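Local coordinates for exosome complex exonuclease RRP46 homolog (Oryza sativa Japonica Group, PDB 3HKM), which probably serves in the exosome 3'→5' exoribonuclease complex, binding double-stranded DNA and single-stranded RNA and showing hydrolytic DNase and phosphorolytic RNase activity in vitro, at residues 35-40 / 110-115; 31-36 / 119-124; 13-18 / 152-157; 40-45 / 104-109. All coordinates share one frame; numbering follows the deposited sequence.

Contact 1. Residues 35-40 / 110-115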
loop_
_atom_site.group_PDB
_atom_site.type_symbol
_atom_site.label_atom_id
_atom_site.label_comp_id
_atom_site.label_asym_id
_atom_site.label_seq_id
_atom_site.Cartn_x
_atom_site.Cartn_y
_atom_site.Cartn_z
ATOM N N GLN A 35 -1.120 4.311 10.022
ATOM C CA GLN A 35 -0.511 3.279 10.838
ATOM C C GLN A 35 0.541 3.972 11.683
ATOM O O GLN A 35 1.530 4.471 11.157
ATOM C CB GLN A 35 0.122 2.219 9.955
ATOM C CG GLN A 35 -0.803 1.734 8.870
ATOM C CD GLN A 35 -0.086 0.906 7.837
ATOM O OE1 GLN A 35 1.125 0.723 7.907
ATOM N NE2 GLN A 35 -0.829 0.398 6.870
ATOM N N GLY A 36 0.319 4.027 12.989
ATOM C CA GLY A 36 1.168 4.835 13.838
ATOM C C GLY A 36 1.159 6.261 13.317
ATOM O O GLY A 36 0.096 6.790 12.971
ATOM N N ASP A 37 2.336 6.879 13.246
ATOM C CA ASP A 37 2.453 8.260 12.774
ATOM C C ASP A 37 2.601 8.331 11.265
ATOM O O ASP A 37 2.629 9.415 10.688
ATOM C CB ASP A 37 3.646 8.962 13.420
ATOM C CG ASP A 37 3.373 9.392 14.843
ATOM O OD1 ASP A 37 4.261 10.049 15.420
ATOM O OD2 ASP A 37 2.281 9.084 15.379
ATOM N N THR A 38 2.735 7.178 10.626
ATOM C CA THR A 38 2.770 7.137 9.171
ATOM C C THR A 38 1.345 7.247 8.660
ATOM O O THR A 38 0.543 6.310 8.804
ATOM C CB THR A 38 3.394 5.840 8.648
ATOM O OG1 THR A 38 4.781 5.822 8.987
ATOM C CG2 THR A 38 3.245 5.745 7.134
ATOM N N ILE A 39 1.025 8.395 8.075
ATOM C CA ILE A 39 -0.331 8.638 7.600
ATOM C C ILE A 39 -0.385 9.155 6.161
ATOM O O ILE A 39 0.451 9.960 5.738
ATOM C CB ILE A 39 -1.149 9.527 8.580
ATOM C CG1 ILE A 39 -2.118 10.423 7.812
ATOM C CG2 ILE A 39 -0.231 10.333 9.500
ATOM C CD1 ILE A 39 -3.185 10.999 8.661
ATOM N N VAL A 40 -1.390 8.680 5.430
ATOM C CA VAL A 40 -1.499 8.904 3.998
ATOM C C VAL A 40 -2.947 9.226 3.603
ATOM O O VAL A 40 -3.885 8.735 4.233
ATOM C CB VAL A 40 -1.035 7.623 3.257
ATOM C CG1 VAL A 40 -1.941 7.308 2.084
ATOM C CG2 VAL A 40 0.451 7.705 2.856
ATOM N N GLY A 110 2.333 12.057 6.832
ATOM C CA GLY A 110 3.397 11.821 7.787
ATOM C C GLY A 110 4.177 10.578 7.407
ATOM O O GLY A 110 3.653 9.681 6.746
ATOM N N ASN A 111 5.439 10.521 7.811
ATOM C CA ASN A 111 6.258 9.361 7.508
ATOM C C ASN A 111 7.054 8.904 8.721
ATOM O O ASN A 111 8.122 9.443 9.016
ATOM C CB ASN A 111 7.183 9.642 6.321
ATOM C CG ASN A 111 8.010 8.434 5.925
ATOM O OD1 ASN A 111 7.862 7.358 6.494
ATOM N ND2 ASN A 111 8.886 8.608 4.947
ATOM N N ASP A 112 6.505 7.919 9.429
ATOM C CA ASP A 112 7.215 7.249 10.508
ATOM C C ASP A 112 7.496 5.798 10.137
ATOM O O ASP A 112 7.511 4.930 11.006
ATOM C CB ASP A 112 6.410 7.282 11.811
ATOM C CG ASP A 112 7.212 6.776 12.993
ATOM O OD1 ASP A 112 6.623 6.431 14.033
ATOM O OD2 ASP A 112 8.447 6.704 12.868
ATOM N N GLY A 113 7.691 5.529 8.850
ATOM C CA GLY A 113 8.068 4.195 8.410
ATOM C C GLY A 113 6.953 3.408 7.747
ATOM O O GLY A 113 5.780 3.749 7.893
ATOM N N SER A 114 7.338 2.343 7.037
ATOM C CA SER A 114 6.437 1.518 6.222
ATOM C C SER A 114 5.513 2.365 5.341
ATOM O O SER A 114 4.310 2.119 5.269
ATOM C CB SER A 114 5.633 0.549 7.096
ATOM O OG SER A 114 6.470 -0.447 7.650
ATOM N N LEU A 115 6.088 3.359 4.668
ATOM C CA LEU A 115 5.312 4.315 3.877
ATOM C C LEU A 115 4.678 3.707 2.622
ATOM O O LEU A 115 3.541 4.022 2.279
ATOM C CB LEU A 115 6.175 5.522 3.493
ATOM C CG LEU A 115 5.405 6.668 2.832
ATOM C CD1 LEU A 115 4.279 7.149 3.742
ATOM C CD2 LEU A 115 6.335 7.818 2.458
HETATM O O HOH W 1 4.340 5.293 14.188
HETATM O O HOH W 2 6.876 8.926 15.936
#
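G110 and I39 make a loose pair of backbone hydrogen bonds where strand 100-110 runs out beside strand 38-49, in the RNase PH domain. The straighter runs from G110 N to I39 O at 3.0 Å. Glycine suits position 110 because a CB would run into D37 O. N111 closes an Asx turn, its OD1 accepting from G113 N. At D112 the chain comes back to T38: D112 N reaches T38 OG1 in a bent bond of 2.8 Å, and the CB atoms of D112 and D37 touch. Two waters join these aspartates, one taking the hydrogen of D37 N and donating to D112 OD1, the other donating to both carboxylates, weakly to D112, which would probably ease their repulsion. A side chain on G113 would press against D112 O, which glycine avoids. With OG1 anti to its own carbonyl carbon (chi1 -67°), the T38 hydroxyl faces the turn and gives its hydrogen to G113 O, on a lone pair, at 2.5 Å. S114, at the N-cap position of helix 115-130, makes no side-chain cap, OG bonding to T155 O instead. L115 begins the helix, its CD1 packing 3.8 Å from T38 CG2 and 4.0 Å from V40 CG2.

Contact 2. Residues 31-36 / 119-124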
loop_
_atom_site.group_PDB
_atom_site.type_symbol
_atom_site.label_atom_id
_atom_site.label_comp_id
_atom_site.label_asym_id
_atom_site.label_seq_id
_atom_site.Cartn_x
_atom_site.Cartn_y
_atom_site.Cartn_z
ATOM N N ALA A 31 -9.525 7.811 1.257
ATOM C CA ALA A 31 -9.174 7.218 2.535
ATOM C C ALA A 31 -7.945 7.919 3.086
ATOM O O ALA A 31 -6.912 7.947 2.438
ATOM C CB ALA A 31 -8.896 5.725 2.369
ATOM N N ARG A 32 -8.071 8.504 4.270
ATOM C CA ARG A 32 -6.903 8.921 5.020
ATOM C C ARG A 32 -6.525 7.758 5.932
ATOM O O ARG A 32 -7.172 7.509 6.952
ATOM C CB ARG A 32 -7.169 10.193 5.828
ATOM C CG ARG A 32 -6.262 10.340 7.053
ATOM C CD ARG A 32 -6.369 11.710 7.706
ATOM N NE ARG A 32 -5.870 12.747 6.808
ATOM C CZ ARG A 32 -5.401 13.929 7.197
ATOM N NH1 ARG A 32 -5.343 14.243 8.477
ATOM N NH2 ARG A 32 -4.977 14.794 6.293
ATOM N N TRP A 33 -5.483 7.035 5.545
ATOM C CA TRP A 33 -5.119 5.801 6.223
ATOM C C TRP A 33 -3.909 6.048 7.135
ATOM O O TRP A 33 -2.921 6.668 6.721
ATOM C CB TRP A 33 -4.829 4.725 5.170
ATOM C CG TRP A 33 -4.457 3.387 5.690
ATOM C CD1 TRP A 33 -3.238 3.003 6.159
ATOM C CD2 TRP A 33 -5.301 2.231 5.763
ATOM N NE1 TRP A 33 -3.273 1.687 6.537
ATOM C CE2 TRP A 33 -4.527 1.187 6.305
ATOM C CE3 TRP A 33 -6.640 1.981 5.435
ATOM C CZ2 TRP A 33 -5.044 -0.093 6.520
ATOM C CZ3 TRP A 33 -7.150 0.706 5.648
ATOM C CH2 TRP A 33 -6.353 -0.312 6.187
ATOM N N ALA A 34 -3.997 5.577 8.378
ATOM C CA ALA A 34 -2.919 5.777 9.333
ATOM C C ALA A 34 -2.433 4.486 9.997
ATOM O O ALA A 34 -3.222 3.668 10.465
ATOM C CB ALA A 34 -3.330 6.799 10.387
ATOM N N GLN A 35 -1.120 4.311 10.022
ATOM C CA GLN A 35 -0.511 3.279 10.838
ATOM C C GLN A 35 0.541 3.972 11.683
ATOM O O GLN A 35 1.530 4.471 11.157
ATOM C CB GLN A 35 0.122 2.219 9.955
ATOM C CG GLN A 35 -0.803 1.734 8.870
ATOM C CD GLN A 35 -0.086 0.906 7.837
ATOM O OE1 GLN A 35 1.125 0.723 7.907
ATOM N NE2 GLN A 35 -0.829 0.398 6.870
ATOM N N GLY A 36 0.319 4.027 12.989
ATOM C CA GLY A 36 1.168 4.835 13.838
ATOM C C GLY A 36 1.159 6.261 13.317
ATOM O O GLY A 36 0.096 6.790 12.971
ATOM N N ALA A 119 0.801 3.332 2.039
ATOM C CA ALA A 119 0.188 3.932 0.854
ATOM C C ALA A 119 -0.585 2.901 0.040
ATOM O O ALA A 119 -1.640 3.199 -0.507
ATOM C CB ALA A 119 1.247 4.610 -0.008
ATOM N N ILE A 120 -0.052 1.686 -0.030
ATOM C CA ILE A 120 -0.723 0.570 -0.684
ATOM C C ILE A 120 -2.085 0.240 -0.050
ATOM O O ILE A 120 -3.106 0.207 -0.728
ATOM C CB ILE A 120 0.201 -0.678 -0.705
ATOM C CG1 ILE A 120 1.401 -0.408 -1.630
ATOM C CG2 ILE A 120 -0.565 -1.921 -1.153
ATOM C CD1 ILE A 120 2.316 -1.597 -1.834
ATOM N N ASN A 121 -2.086 -0.012 1.254
ATOM C CA ASN A 121 -3.314 -0.288 1.996
ATOM C C ASN A 121 -4.336 0.839 1.881
ATOM O O ASN A 121 -5.531 0.601 1.698
ATOM C CB ASN A 121 -2.985 -0.509 3.469
ATOM C CG ASN A 121 -2.085 -1.701 3.691
ATOM O OD1 ASN A 121 -1.189 -1.663 4.529
ATOM N ND2 ASN A 121 -2.317 -2.764 2.940
ATOM N N ALA A 122 -3.850 2.067 2.024
ATOM C CA ALA A 122 -4.668 3.263 1.870
ATOM C C ALA A 122 -5.400 3.263 0.534
ATOM O O ALA A 122 -6.581 3.599 0.453
ATOM C CB ALA A 122 -3.787 4.488 1.976
ATOM N N CYS A 123 -4.675 2.891 -0.516
ATOM C CA CYS A 123 -5.179 2.958 -1.878
ATOM C C CYS A 123 -6.146 1.837 -2.150
ATOM O O CYS A 123 -7.088 2.004 -2.923
ATOM C CB CYS A 123 -4.030 2.921 -2.883
ATOM S SG CYS A 123 -3.245 4.523 -3.111
ATOM N N CYS A 124 -5.914 0.689 -1.525
ATOM C CA CYS A 124 -6.848 -0.428 -1.653
ATOM C C CYS A 124 -8.186 -0.070 -1.026
ATOM O O CYS A 124 -9.242 -0.450 -1.534
ATOM C CB CYS A 124 -6.299 -1.696 -1.004
ATOM S SG CYS A 124 -7.489 -3.063 -1.007
#
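W33 lays one face of its indole against N121 CB and the backbone N of A122. Its CG stands anti to the backbone N (chi1 -179°), and the ring reaches from the strand to the helix. N121 CB, displaced toward the rim, comes to 3.6 Å from W33 CE2 in a CH-pi contact with the five-membered ring. A122 N sits above the same face, 3.9 Å from the ring plane. The asparagine amide does not stack on the indole, since the two planes are 44° apart. At the foot of the ring W33 CB meets A122 CB at 3.4 Å, a close approach that suits alanine's single methyl. Two residues back on the same face, the small A31 puts CB 3.7 Å from A122 O, close to the helix backbone. Q35 reaches in past the edge of the indole, its side chain crossing that of N121 at about a right angle. An alanine in place of W33 would probably open a large gap and leave N121 CB and the ring of F225 without their aromatic partner. Strand 31-35 and helix 119-124 run at 145°, their axes 7.9 Å apart. Helix 115-130 covers this face of the sheet, with A122 also touching V40 and A42 of strand 38-49, while F225 of helix 205-229 meets the indole.

Contact 3. Residues 13-18 / 152-157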
loop_
_atom_site.group_PDB
_atom_site.type_symbol
_atom_site.label_atom_id
_atom_site.label_comp_id
_atom_site.label_asym_id
_atom_site.label_seq_id
_atom_site.Cartn_x
_atom_site.Cartn_y
_atom_site.Cartn_z
ATOM N N GLN A 13 3.723 -7.714 15.792
ATOM C CA GLN A 13 2.685 -6.740 16.103
ATOM C C GLN A 13 2.617 -5.596 15.091
ATOM O O GLN A 13 3.613 -4.910 14.843
ATOM C CB GLN A 13 2.874 -6.187 17.515
ATOM C CG GLN A 13 1.635 -5.517 18.095
ATOM C CD GLN A 13 1.714 -5.383 19.612
ATOM O OE1 GLN A 13 2.640 -5.908 20.247
ATOM N NE2 GLN A 13 0.743 -4.684 20.201
ATOM N N LEU A 14 1.431 -5.405 14.516
ATOM C CA LEU A 14 1.145 -4.268 13.655
ATOM C C LEU A 14 0.808 -3.039 14.504
ATOM O O LEU A 14 0.113 -3.142 15.514
ATOM C CB LEU A 14 -0.022 -4.598 12.718
ATOM C CG LEU A 14 0.132 -5.850 11.853
ATOM C CD1 LEU A 14 -1.141 -6.141 11.064
ATOM C CD2 LEU A 14 1.325 -5.687 10.920
ATOM N N ARG A 15 1.308 -1.876 14.109
ATOM C CA ARG A 15 0.971 -0.669 14.847
ATOM C C ARG A 15 -0.519 -0.399 14.628
ATOM O O ARG A 15 -1.103 -0.897 13.663
ATOM C CB ARG A 15 1.856 0.503 14.420
ATOM C CG ARG A 15 1.451 1.172 13.135
ATOM C CD ARG A 15 2.627 1.242 12.158
ATOM N NE ARG A 15 3.661 2.201 12.503
ATOM C CZ ARG A 15 4.500 2.721 11.613
ATOM N NH1 ARG A 15 4.427 2.363 10.335
ATOM N NH2 ARG A 15 5.408 3.598 11.996
ATOM N N PRO A 16 -1.151 0.350 15.543
ATOM C CA PRO A 16 -2.599 0.539 15.383
ATOM C C PRO A 16 -2.920 1.282 14.081
ATOM O O PRO A 16 -2.345 2.342 13.839
ATOM C CB PRO A 16 -2.978 1.387 16.598
ATOM C CG PRO A 16 -1.859 1.141 17.606
ATOM C CD PRO A 16 -0.629 0.989 16.763
ATOM N N PHE A 17 -3.794 0.725 13.248
ATOM C CA PHE A 17 -4.219 1.421 12.029
ATOM C C PHE A 17 -5.623 2.008 12.155
ATOM O O PHE A 17 -6.412 1.614 13.023
ATOM C CB PHE A 17 -4.116 0.530 10.784
ATOM C CG PHE A 17 -4.588 -0.877 11.004
ATOM C CD1 PHE A 17 -3.750 -1.819 11.586
ATOM C CD2 PHE A 17 -5.861 -1.260 10.627
ATOM C CE1 PHE A 17 -4.175 -3.112 11.798
ATOM C CE2 PHE A 17 -6.299 -2.557 10.836
ATOM C CZ PHE A 17 -5.453 -3.488 11.422
ATOM N N SER A 18 -5.922 2.962 11.279
ATOM C CA SER A 18 -7.166 3.711 11.349
ATOM C C SER A 18 -7.484 4.268 9.978
ATOM O O SER A 18 -6.618 4.310 9.112
ATOM C CB SER A 18 -7.028 4.854 12.348
ATOM O OG SER A 18 -5.966 5.719 11.991
ATOM N N ILE A 152 10.527 -8.670 11.988
ATOM C CA ILE A 152 9.757 -7.608 12.609
ATOM C C ILE A 152 8.698 -7.122 11.609
ATOM O O ILE A 152 8.993 -6.948 10.432
ATOM C CB ILE A 152 10.711 -6.475 13.058
ATOM C CG1 ILE A 152 10.933 -6.538 14.569
ATOM C CG2 ILE A 152 10.181 -5.119 12.683
ATOM C CD1 ILE A 152 11.151 -7.923 15.094
ATOM N N LEU A 153 7.460 -6.940 12.068
ATOM C CA LEU A 153 6.373 -6.510 11.183
ATOM C C LEU A 153 6.025 -5.033 11.361
ATOM O O LEU A 153 5.944 -4.532 12.487
ATOM C CB LEU A 153 5.121 -7.377 11.386
ATOM C CG LEU A 153 5.299 -8.870 11.098
ATOM C CD1 LEU A 153 3.990 -9.621 11.263
ATOM C CD2 LEU A 153 5.872 -9.080 9.702
ATOM N N ASP A 154 5.826 -4.341 10.241
ATOM C CA ASP A 154 5.437 -2.934 10.248
ATOM C C ASP A 154 6.473 -2.069 10.964
ATOM O O ASP A 154 6.213 -1.502 12.021
ATOM C CB ASP A 154 4.072 -2.777 10.911
ATOM C CG ASP A 154 3.378 -1.472 10.538
ATOM O OD1 ASP A 154 3.674 -0.900 9.464
ATOM O OD2 ASP A 154 2.508 -1.038 11.324
ATOM N N THR A 155 7.654 -1.977 10.372
ATOM C CA THR A 155 8.739 -1.195 10.940
ATOM C C THR A 155 8.437 0.292 10.883
ATOM O O THR A 155 7.741 0.762 9.987
ATOM C CB THR A 155 10.039 -1.420 10.158
ATOM O OG1 THR A 155 9.775 -1.237 8.766
ATOM C CG2 THR A 155 10.566 -2.817 10.390
ATOM N N ASN A 156 8.988 1.030 11.839
ATOM C CA ASN A 156 8.901 2.480 11.833
ATOM C C ASN A 156 10.153 3.121 11.228
ATOM O O ASN A 156 10.971 2.438 10.615
ATOM C CB ASN A 156 8.622 3.011 13.244
ATOM C CG ASN A 156 9.622 2.512 14.269
ATOM O OD1 ASN A 156 10.649 1.931 13.925
ATOM N ND2 ASN A 156 9.323 2.741 15.543
ATOM N N LYS A 157 10.291 4.434 11.384
ATOM C CA LYS A 157 11.423 5.164 10.825
ATOM C C LYS A 157 12.704 4.798 11.569
ATOM O O LYS A 157 13.772 4.671 10.968
ATOM C CB LYS A 157 11.154 6.666 10.918
ATOM C CG LYS A 157 12.152 7.564 10.201
ATOM C CD LYS A 157 11.766 9.025 10.402
ATOM C CE LYS A 157 12.709 9.972 9.677
ATOM N NZ LYS A 157 12.430 11.407 10.009
HETATM O O HOH W 3 -0.211 -0.862 11.180
#
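R15 folds its side chain to meet D154: CG sits between its own backbone N and carbonyl carbon, the crowded position (chi1 79°), and bends at chi2 and chi3 follow. D154 has CG anti to its backbone N (chi1 -160°), which swings the carboxylate toward the arginine chain. The guanidinium and carboxylate planes stand 81° apart, so the pair does not form a flat two-bond clasp. Instead R15 NH1 makes a weak salt bridge to D154 OD1 at 3.5 Å. OD2 lies near the backbone N of R15, but its modelled place is doubtful because it crowds the arginine chain. R15 NH2 reaches further, passing 3.5 Å from N156 CB. Arginine suits this place because it can serve several oxygens at once: NH2 and NH1 also donate to the carbonyls of D112 and G113. An alanine in place of R15 would probably leave D154 without its charge partner and deprive D112 O of this donor. Beside the polar group, L14 CD2 packs against D154 CB at 4.0 Å and L153 CB at 4.2 Å. Both leucines lean on helix 205-229, L14 against R221 and I222, L153 against R214 and A218. The contact joins the approach to strand 17-21, in the five-stranded sheet, with the end of strand 151-153 in the second sheet, just ahead of helix 157-160, which N156 caps through E159 N.

Contact 4. Residues 40-45 / 104-109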
loop_
_atom_site.group_PDB
_atom_site.type_symbol
_atom_site.label_atom_id
_atom_site.label_comp_id
_atom_site.label_asym_id
_atom_site.label_seq_id
_atom_site.Cartn_x
_atom_site.Cartn_y
_atom_site.Cartn_z
ATOM N N VAL A 40 -1.390 8.680 5.430
ATOM C CA VAL A 40 -1.499 8.904 3.998
ATOM C C VAL A 40 -2.947 9.226 3.603
ATOM O O VAL A 40 -3.885 8.735 4.233
ATOM C CB VAL A 40 -1.035 7.623 3.257
ATOM C CG1 VAL A 40 -1.941 7.308 2.084
ATOM C CG2 VAL A 40 0.451 7.705 2.856
ATOM N N LEU A 41 -3.128 10.048 2.569
ATOM C CA LEU A 41 -4.461 10.296 2.013
ATOM C C LEU A 41 -4.574 9.790 0.576
ATOM O O LEU A 41 -3.812 10.205 -0.297
ATOM C CB LEU A 41 -4.833 11.783 2.075
ATOM C CG LEU A 41 -6.095 12.186 1.292
ATOM C CD1 LEU A 41 -7.343 11.549 1.901
ATOM C CD2 LEU A 41 -6.259 13.701 1.221
ATOM N N ALA A 42 -5.535 8.900 0.344
ATOM C CA ALA A 42 -5.742 8.265 -0.963
ATOM C C ALA A 42 -7.039 8.717 -1.647
ATOM O O ALA A 42 -8.117 8.568 -1.095
ATOM C CB ALA A 42 -5.736 6.741 -0.812
ATOM N N ALA A 43 -6.929 9.259 -2.857
ATOM C CA ALA A 43 -8.093 9.790 -3.576
ATOM C C ALA A 43 -8.274 9.085 -4.918
ATOM O O ALA A 43 -7.332 9.004 -5.702
ATOM C CB ALA A 43 -7.955 11.303 -3.783
ATOM N N VAL A 44 -9.479 8.579 -5.177
ATOM C CA VAL A 44 -9.769 7.846 -6.405
ATOM C C VAL A 44 -10.927 8.491 -7.143
ATOM O O VAL A 44 -11.897 8.899 -6.520
ATOM C CB VAL A 44 -10.152 6.389 -6.118
ATOM C CG1 VAL A 44 -10.237 5.602 -7.420
ATOM C CG2 VAL A 44 -9.150 5.754 -5.160
ATOM N N TYR A 45 -10.843 8.564 -8.468
ATOM C CA TYR A 45 -11.854 9.301 -9.221
ATOM C C TYR A 45 -12.777 8.462 -10.149
ATOM O O TYR A 45 -12.792 8.661 -11.354
ATOM C CB TYR A 45 -11.194 10.507 -9.910
ATOM C CG TYR A 45 -10.590 11.441 -8.875
ATOM C CD1 TYR A 45 -11.375 12.374 -8.216
ATOM C CD2 TYR A 45 -9.253 11.340 -8.505
ATOM C CE1 TYR A 45 -10.844 13.208 -7.239
ATOM C CE2 TYR A 45 -8.712 12.169 -7.524
ATOM C CZ TYR A 45 -9.515 13.100 -6.898
ATOM O OH TYR A 45 -8.995 13.931 -5.929
ATOM N N VAL A 104 -5.627 7.637 -9.390
ATOM C CA VAL A 104 -5.351 7.571 -7.969
ATOM C C VAL A 104 -4.326 8.637 -7.586
ATOM O O VAL A 104 -3.259 8.739 -8.197
ATOM C CB VAL A 104 -4.806 6.178 -7.591
ATOM C CG1 VAL A 104 -4.575 6.074 -6.091
ATOM C CG2 VAL A 104 -5.752 5.093 -8.074
ATOM N N ILE A 105 -4.656 9.442 -6.585
ATOM C CA ILE A 105 -3.695 10.375 -6.022
ATOM C C ILE A 105 -3.376 9.977 -4.593
ATOM O O ILE A 105 -4.268 9.736 -3.790
ATOM C CB ILE A 105 -4.188 11.830 -6.068
ATOM C CG1 ILE A 105 -4.371 12.274 -7.517
ATOM C CG2 ILE A 105 -3.193 12.748 -5.370
ATOM C CD1 ILE A 105 -4.527 13.766 -7.673
ATOM N N LEU A 106 -2.088 9.886 -4.300
ATOM C CA LEU A 106 -1.610 9.510 -2.987
ATOM C C LEU A 106 -0.846 10.690 -2.398
ATOM O O LEU A 106 0.172 11.113 -2.935
ATOM C CB LEU A 106 -0.719 8.269 -3.091
ATOM C CG LEU A 106 -0.289 7.543 -1.814
ATOM C CD1 LEU A 106 0.853 8.261 -1.104
ATOM C CD2 LEU A 106 -1.477 7.337 -0.886
ATOM N N GLN A 107 -1.362 11.236 -1.308
ATOM C CA GLN A 107 -0.727 12.357 -0.641
ATOM C C GLN A 107 -0.168 11.914 0.705
ATOM O O GLN A 107 -0.919 11.494 1.592
ATOM C CB GLN A 107 -1.735 13.489 -0.446
ATOM C CG GLN A 107 -1.245 14.614 0.465
ATOM C CD GLN A 107 -0.135 15.444 -0.167
ATOM O OE1 GLN A 107 0.987 15.512 0.351
ATOM N NE2 GLN A 107 -0.440 16.070 -1.299
ATOM N N VAL A 108 1.154 12.004 0.854
ATOM C CA VAL A 108 1.805 11.705 2.131
ATOM C C VAL A 108 1.589 12.815 3.158
ATOM O O VAL A 108 1.789 13.997 2.871
ATOM C CB VAL A 108 3.304 11.437 1.956
ATOM C CG1 VAL A 108 3.944 11.108 3.295
ATOM C CG2 VAL A 108 3.501 10.294 0.992
ATOM N N VAL A 109 1.160 12.417 4.351
ATOM C CA VAL A 109 0.845 13.350 5.427
ATOM C C VAL A 109 1.918 13.277 6.509
ATOM O O VAL A 109 2.362 14.294 7.030
ATOM C CB VAL A 109 -0.553 13.046 6.036
ATOM C CG1 VAL A 109 -0.754 13.805 7.340
ATOM C CG2 VAL A 109 -1.653 13.377 5.028
#
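Two neighbouring strands of the five-stranded mixed sheet, 38-49 and 100-110, pair antiparallel here, their short segments 4.7 Å apart at the closest approach of the axes. L41 with Q107 and A43 with I105 are hydrogen-bonded pairs. L41 N donates to Q107 O at 2.8 Å, and Q107 N returns to L41 O almost straight, at 178°. A43 and I105 exchange the same two bonds, each at 2.9 Å. Alternating with them are the non-hydrogen-bonded pairs V40 with V108, A42 with L106 and V44 with V104, which bring CA hydrogens near carbonyls, V104 CA lying 3.3 Å from A43 O. These pairs turn to the covered face of the sheet, where small or branched apolar residues suit the helices packed on it. There V40 CG2 lies 4.0 Å from L106 CD1, and it also approaches V108 CG2 at 4.4 Å. A42 and V44 lie against A126 of helix 115-130, and L106 against L84 of helix 77-91. On the other face stand L41, A43, I105 and Q107, three of them partly exposed, and there Y45 brings the edge of its ring to the isoleucine, CE2 to I105 CG1 4.3 Å. A mixed sheet with helices across one face is the framework of the RNase PH domain.

How the contacts relate
Contacts 2 and 4 belong to one core: helix 115-130 lies over the sheet of strands 29-35, 38-49 and 100-110. Contact 2 is fully buried and held by apolar and ring packing, contact 4 by regular backbone bonds, with one of its faces partly exposed. Contact 1 continues contact 4 past the strand end and shares V40 with it and Q35 with contact 2, but beside two loose backbone bonds it relies on a threonine hydroxyl and waters. Contact 3, nearer the border of the sheet, is the one with a salt bridge, a weak one; R15 reaches D112 O and so ties it to contact 1. Contacts 3 and 4 do not touch, their centres about 20 Å apart.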